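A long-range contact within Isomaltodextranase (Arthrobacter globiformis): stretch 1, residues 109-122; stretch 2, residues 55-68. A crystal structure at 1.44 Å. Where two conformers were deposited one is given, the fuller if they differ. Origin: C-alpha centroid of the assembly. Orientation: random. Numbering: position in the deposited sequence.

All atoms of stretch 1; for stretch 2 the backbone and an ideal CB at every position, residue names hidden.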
# COMPACT_ATOMS: atom_id res chain seq x y z
N TYR A 109 23.77 5.37 -16.26
CA TYR A 109 24.97 4.76 -15.72
C TYR A 109 24.65 4.03 -14.42
O TYR A 109 25.06 2.87 -14.23
CB TYR A 109 26.05 5.79 -15.46
CG TYR A 109 27.24 5.19 -14.76
CD1 TYR A 109 27.29 5.11 -13.37
CD2 TYR A 109 28.33 4.68 -15.48
CE1 TYR A 109 28.37 4.57 -12.71
CE2 TYR A 109 29.42 4.12 -14.83
CZ TYR A 109 29.44 4.07 -13.44
OH TYR A 109 30.51 3.52 -12.75
N TRP A 110 23.91 4.68 -13.54
CA TRP A 110 23.64 4.06 -12.24
C TRP A 110 22.66 2.90 -12.36
O TRP A 110 22.80 1.91 -11.64
CB TRP A 110 23.22 5.10 -11.20
CG TRP A 110 24.43 5.84 -10.75
CD1 TRP A 110 24.72 7.15 -10.97
CD2 TRP A 110 25.57 5.29 -10.07
NE1 TRP A 110 25.93 7.46 -10.44
CE2 TRP A 110 26.48 6.33 -9.89
CE3 TRP A 110 25.89 4.02 -9.57
CZ2 TRP A 110 27.71 6.15 -9.25
CZ3 TRP A 110 27.12 3.84 -8.94
CH2 TRP A 110 28.01 4.91 -8.78
N ALA A 111 21.68 3.00 -13.25
CA ALA A 111 20.78 1.88 -13.49
C ALA A 111 21.55 0.66 -14.02
O ALA A 111 21.27 -0.47 -13.65
CB ALA A 111 19.66 2.27 -14.43
N ASN A 112 22.54 0.88 -14.89
CA ASN A 112 23.36 -0.24 -15.35
C ASN A 112 24.30 -0.80 -14.27
O ASN A 112 24.49 -2.03 -14.20
CB ASN A 112 24.17 0.16 -16.58
CG ASN A 112 24.93 -1.02 -17.16
OD1 ASN A 112 24.33 -1.94 -17.69
ND2 ASN A 112 26.25 -1.01 -17.00
N TYR A 113 24.89 0.07 -13.46
CA TYR A 113 25.76 -0.34 -12.36
C TYR A 113 24.94 -1.22 -11.41
O TYR A 113 25.39 -2.29 -10.98
CB TYR A 113 26.30 0.91 -11.63
CG TYR A 113 27.30 0.67 -10.52
CD1 TYR A 113 26.88 0.29 -9.24
CD2 TYR A 113 28.68 0.83 -10.73
CE1 TYR A 113 27.80 0.07 -8.22
CE2 TYR A 113 29.60 0.60 -9.72
CZ TYR A 113 29.16 0.21 -8.47
OH TYR A 113 30.08 -0.00 -7.47
N LEU A 114 23.72 -0.78 -11.10
CA LEU A 114 22.80 -1.59 -10.29
C LEU A 114 22.46 -2.93 -10.96
O LEU A 114 22.50 -3.99 -10.34
CB LEU A 114 21.53 -0.78 -9.95
CG LEU A 114 21.73 0.29 -8.86
CD1 LEU A 114 20.74 1.45 -8.98
CD2 LEU A 114 21.65 -0.32 -7.47
N ALA A 115 22.16 -2.90 -12.26
CA ALA A 115 21.86 -4.13 -13.01
C ALA A 115 22.99 -5.15 -12.92
O ALA A 115 22.73 -6.35 -12.74
CB ALA A 115 21.58 -3.78 -14.46
N ALA A 116 24.24 -4.68 -12.96
CA ALA A 116 25.39 -5.61 -12.88
C ALA A 116 25.45 -6.31 -11.53
O ALA A 116 26.07 -7.38 -11.37
CB ALA A 116 26.70 -4.88 -13.15
N ARG A 117 24.78 -5.70 -10.54
CA ARG A 117 24.73 -6.22 -9.18
C ARG A 117 23.35 -6.82 -8.84
O ARG A 117 23.04 -6.99 -7.66
CB ARG A 117 25.14 -5.12 -8.21
CG ARG A 117 26.61 -4.77 -8.36
CD ARG A 117 27.03 -3.40 -7.84
NE ARG A 117 28.46 -3.18 -8.07
CZ ARG A 117 29.02 -2.92 -9.26
NH1 ARG A 117 28.28 -2.83 -10.36
NH2 ARG A 117 30.33 -2.74 -9.35
N LYS A 118 22.57 -7.19 -9.86
CA LYS A 118 21.23 -7.78 -9.70
C LYS A 118 20.26 -6.84 -8.95
O LYS A 118 19.39 -7.30 -8.21
CB LYS A 118 21.29 -9.15 -9.00
CG LYS A 118 22.32 -10.14 -9.54
CD LYS A 118 22.39 -11.38 -8.64
CE LYS A 118 23.68 -12.14 -8.80
NZ LYS A 118 23.85 -12.68 -10.17
N MET A 119 20.41 -5.55 -9.19
CA MET A 119 19.62 -4.52 -8.50
C MET A 119 19.02 -3.56 -9.52
O MET A 119 19.39 -3.55 -10.71
CB MET A 119 20.52 -3.77 -7.53
CG MET A 119 20.99 -4.63 -6.36
SD MET A 119 22.03 -3.77 -5.20
CE MET A 119 20.84 -2.68 -4.42
N LYS A 120 18.10 -2.72 -9.03
CA LYS A 120 17.35 -1.77 -9.84
C LYS A 120 17.38 -0.40 -9.18
O LYS A 120 17.60 -0.26 -7.96
CB LYS A 120 15.91 -2.22 -10.00
CG LYS A 120 15.77 -3.55 -10.76
CD LYS A 120 14.36 -4.13 -10.70
CE LYS A 120 14.39 -5.66 -10.72
NZ LYS A 120 13.08 -6.37 -10.65
N LEU A 121 17.19 0.63 -10.00
CA LEU A 121 17.11 2.01 -9.55
C LEU A 121 15.71 2.43 -9.18
O LEU A 121 14.78 2.30 -9.95
CB LEU A 121 17.58 2.92 -10.70
CG LEU A 121 17.56 4.43 -10.45
CD1 LEU A 121 18.55 4.84 -9.39
CD2 LEU A 121 17.82 5.16 -11.76
N GLY A 122 15.56 3.00 -7.97
CA GLY A 122 14.34 3.68 -7.57
C GLY A 122 14.58 5.16 -7.55
O GLY A 122 15.64 5.63 -7.15
N UNK A 55 26.32 12.42 -1.44
CA UNK A 55 27.40 12.38 -2.43
C UNK A 55 27.42 11.12 -3.26
O UNK A 55 27.05 10.04 -2.80
CB UNK A 55 28.75 12.53 -1.73
N UNK A 56 27.88 11.23 -4.51
CA UNK A 56 27.88 10.12 -5.40
C UNK A 56 28.70 8.95 -4.86
O UNK A 56 28.30 7.81 -5.04
CB UNK A 56 28.41 10.56 -6.77
N UNK A 57 29.85 9.22 -4.23
CA UNK A 57 30.63 8.11 -3.68
C UNK A 57 29.93 7.39 -2.52
O UNK A 57 30.07 6.17 -2.38
CB UNK A 57 31.99 8.63 -3.21
N UNK A 58 29.18 8.15 -1.73
CA UNK A 58 28.39 7.53 -0.64
C UNK A 58 27.26 6.68 -1.20
O UNK A 58 27.00 5.59 -0.70
CB UNK A 58 27.82 8.60 0.29
N UNK A 59 26.63 7.15 -2.27
CA UNK A 59 25.67 6.33 -3.00
C UNK A 59 26.29 5.02 -3.50
O UNK A 59 25.73 3.94 -3.32
CB UNK A 59 25.10 7.12 -4.18
N UNK A 60 27.48 5.12 -4.10
CA UNK A 60 28.17 3.93 -4.61
C UNK A 60 28.50 2.94 -3.49
O UNK A 60 28.24 1.75 -3.62
CB UNK A 60 29.45 4.34 -5.34
N UNK A 61 29.07 3.44 -2.40
CA UNK A 61 29.50 2.55 -1.32
C UNK A 61 28.28 1.87 -0.69
O UNK A 61 28.29 0.68 -0.41
CB UNK A 61 30.29 3.32 -0.26
N UNK A 62 27.19 2.62 -0.52
CA UNK A 62 25.95 1.97 -0.06
C UNK A 62 25.44 0.91 -1.00
O UNK A 62 25.05 -0.18 -0.57
CB UNK A 62 24.85 3.02 0.14
N UNK A 63 25.45 1.19 -2.31
CA UNK A 63 25.02 0.20 -3.28
C UNK A 63 25.89 -1.08 -3.19
O UNK A 63 25.36 -2.19 -3.24
CB UNK A 63 25.08 0.79 -4.69
N UNK A 64 27.20 -0.89 -3.10
CA UNK A 64 28.11 -2.05 -3.04
C UNK A 64 27.85 -2.88 -1.78
O UNK A 64 27.85 -4.10 -1.82
CB UNK A 64 29.57 -1.59 -3.07
N UNK A 65 27.57 -2.19 -0.68
CA UNK A 65 27.20 -2.84 0.58
C UNK A 65 25.87 -3.59 0.42
O UNK A 65 25.77 -4.73 0.82
CB UNK A 65 27.10 -1.81 1.71
N UNK A 66 24.87 -2.97 -0.20
CA UNK A 66 23.62 -3.65 -0.42
C UNK A 66 23.80 -4.87 -1.30
O UNK A 66 23.24 -5.92 -1.05
CB UNK A 66 22.60 -2.69 -1.04
N UNK A 67 24.60 -4.73 -2.36
CA UNK A 67 24.73 -5.83 -3.29
C UNK A 67 25.33 -7.08 -2.62
O UNK A 67 25.01 -8.19 -3.02
CB UNK A 67 25.59 -5.40 -4.48
N UNK A 68 26.18 -6.87 -1.61
CA UNK A 68 26.83 -7.98 -0.90
C UNK A 68 26.09 -8.53 0.31
O UNK A 68 26.44 -9.60 0.80
CB UNK A 68 28.22 -7.53 -0.44

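Stretch 2 is a helix from position 56 onward, running at 23° to helix 109-116 in the same N-to-C sense, with the axes 10.9 Å apart at closest approach.

Position 55 precedes the helix and lies out of reach of stretch 1. Many residues would suit; it is Pro55, the N-cap.

At position 56 CA-to-CB points sideways, and the ideal CB lies 5.1 Å from Trp110 CZ2; the indole NE1 of Trp110 offers a donor. A long acceptor, Glu or Gln, could reach it. The residue is Glu56, and Trp110 NE1 donates to Glu56 OE2 at 2.9 Å, near the plane of the indole.

Positions 57 and 58 find nothing of stretch 1 near their CB atoms, so almost any helix-compatible residue would serve; they are Asn57 and Glu58.

The CB of position 59 points toward stretch 1 but stops well short of it, which favours a large apolar or aromatic side chain. Trp59 sets its edge against one face of Trp110, with the planes at 84° and Trp59 NE1 3.3 Å from Trp110 CD2. Trp59 CZ2 also lies 3.8 Å from Leu121 CD1.

Position 60 points sideways, its CB 3.8 Å from CH2 of Trp110 and 4.9 Å from OH of Tyr113. An aliphatic stem with a polar end would suit both neighbours. In Lys60 the stem passes Trp110, and Lys60 NZ donates to Tyr113 OH at 2.9 Å.

Position 61 points away and 62 is out of reach; stretch 1 constrains neither Val61 nor Asn62.

CA-to-CB of position 63 points toward stretch 1, its CB 4.5 Å from Tyr113 CE1 and 4.6 Å from Leu114 CD2, a setting for Leu, Ile or Met. Ile63 places CG2 3.7 Å from Leu114 CD2 and 3.8 Å from Tyr113 CE1, while CD1 approaches Trp110.

Near position 64 lie the Tyr113 hydroxyl and Arg117 NE, calling for an acid or an amide. Asp64 OD1 accepts from Tyr113 OH at 2.5 Å and forms a salt bridge with Arg117 NE at 3.3 Å, its hydrogen bond weak; water 1 accepts from Arg117 NE at 2.8 Å and donates a weak hydrogen bond to Asp64 OD1. Asp64 OD2 holds Lys60 NZ at 3.0 Å.

Position 65, out of reach, is Trp65. At 66 the CB is 3.8 Å from Met119 CE, so an apolar residue fits; Leu66 makes that contact through its CB.

At 67 the loop that follows helix 109-116 comes close, position 67 CA lying 5.9 Å from Arg117 CA, and the CB already meets Arg117 CB at 3.8 Å. A small residue suits, and Ala67 also touches Met119 SD.

Position 68 has room for a CB but is Gly68.

Stretch 2, residues 55-68: PENEWKVNIDWLAG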
# COMPACT_ATOMS: atom_id res chain seq x y z
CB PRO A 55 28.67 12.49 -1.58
CG PRO A 55 28.24 13.17 -0.34
CD PRO A 55 26.85 12.64 -0.08
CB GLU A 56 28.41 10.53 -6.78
CG GLU A 56 28.08 9.55 -7.88
CD GLU A 56 28.51 10.03 -9.26
OE1 GLU A 56 29.55 10.73 -9.32
OE2 GLU A 56 27.81 9.71 -10.25
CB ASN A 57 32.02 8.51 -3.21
CG ASN A 57 32.89 7.28 -2.93
OD1 ASN A 57 33.08 6.46 -3.82
ND2 ASN A 57 33.32 7.11 -1.69
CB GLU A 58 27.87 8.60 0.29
CG GLU A 58 28.99 9.11 1.18
CD GLU A 58 29.50 8.01 2.09
OE1 GLU A 58 28.85 7.74 3.10
OE2 GLU A 58 30.50 7.35 1.76
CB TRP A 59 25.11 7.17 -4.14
CG TRP A 59 24.34 6.53 -5.25
CD1 TRP A 59 24.78 6.32 -6.54
CD2 TRP A 59 22.96 6.12 -5.25
NE1 TRP A 59 23.79 5.79 -7.30
CE2 TRP A 59 22.64 5.67 -6.54
CE3 TRP A 59 21.96 6.10 -4.27
CZ2 TRP A 59 21.38 5.16 -6.88
CZ3 TRP A 59 20.71 5.60 -4.62
CH2 TRP A 59 20.42 5.14 -5.89
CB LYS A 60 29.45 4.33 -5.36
CG LYS A 60 30.16 3.16 -6.02
CD LYS A 60 31.47 3.59 -6.66
CE LYS A 60 32.16 2.44 -7.39
NZ LYS A 60 32.51 1.32 -6.48
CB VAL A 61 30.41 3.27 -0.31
CG1 VAL A 61 30.79 2.36 0.84
CG2 VAL A 61 31.71 3.72 -1.00
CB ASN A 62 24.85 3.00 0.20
CG ASN A 62 25.04 3.74 1.52
OD1 ASN A 62 25.42 4.92 1.57
ND2 ASN A 62 24.83 3.03 2.59
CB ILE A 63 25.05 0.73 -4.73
CG1 ILE A 63 23.93 1.77 -4.92
CG2 ILE A 63 24.95 -0.40 -5.75
CD1 ILE A 63 24.03 2.52 -6.22
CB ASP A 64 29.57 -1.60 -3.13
CG ASP A 64 29.93 -1.03 -4.50
OD1 ASP A 64 29.20 -1.29 -5.46
OD2 ASP A 64 30.97 -0.33 -4.57
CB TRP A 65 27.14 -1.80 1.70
CG TRP A 65 26.38 -2.20 2.94
CD1 TRP A 65 26.70 -3.17 3.85
CD2 TRP A 65 25.17 -1.61 3.40
NE1 TRP A 65 25.77 -3.20 4.85
CE2 TRP A 65 24.83 -2.23 4.61
CE3 TRP A 65 24.36 -0.56 2.92
CZ2 TRP A 65 23.69 -1.88 5.33
CZ3 TRP A 65 23.23 -0.22 3.65
CH2 TRP A 65 22.91 -0.88 4.83
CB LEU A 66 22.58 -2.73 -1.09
CG LEU A 66 22.12 -1.56 -0.22
CD1 LEU A 66 21.43 -0.56 -1.12
CD2 LEU A 66 21.23 -2.02 0.91
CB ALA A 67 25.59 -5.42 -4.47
O HOH W 1 29.76 -4.33 -5.90
O HOH W 2 24.07 -8.59 -5.59
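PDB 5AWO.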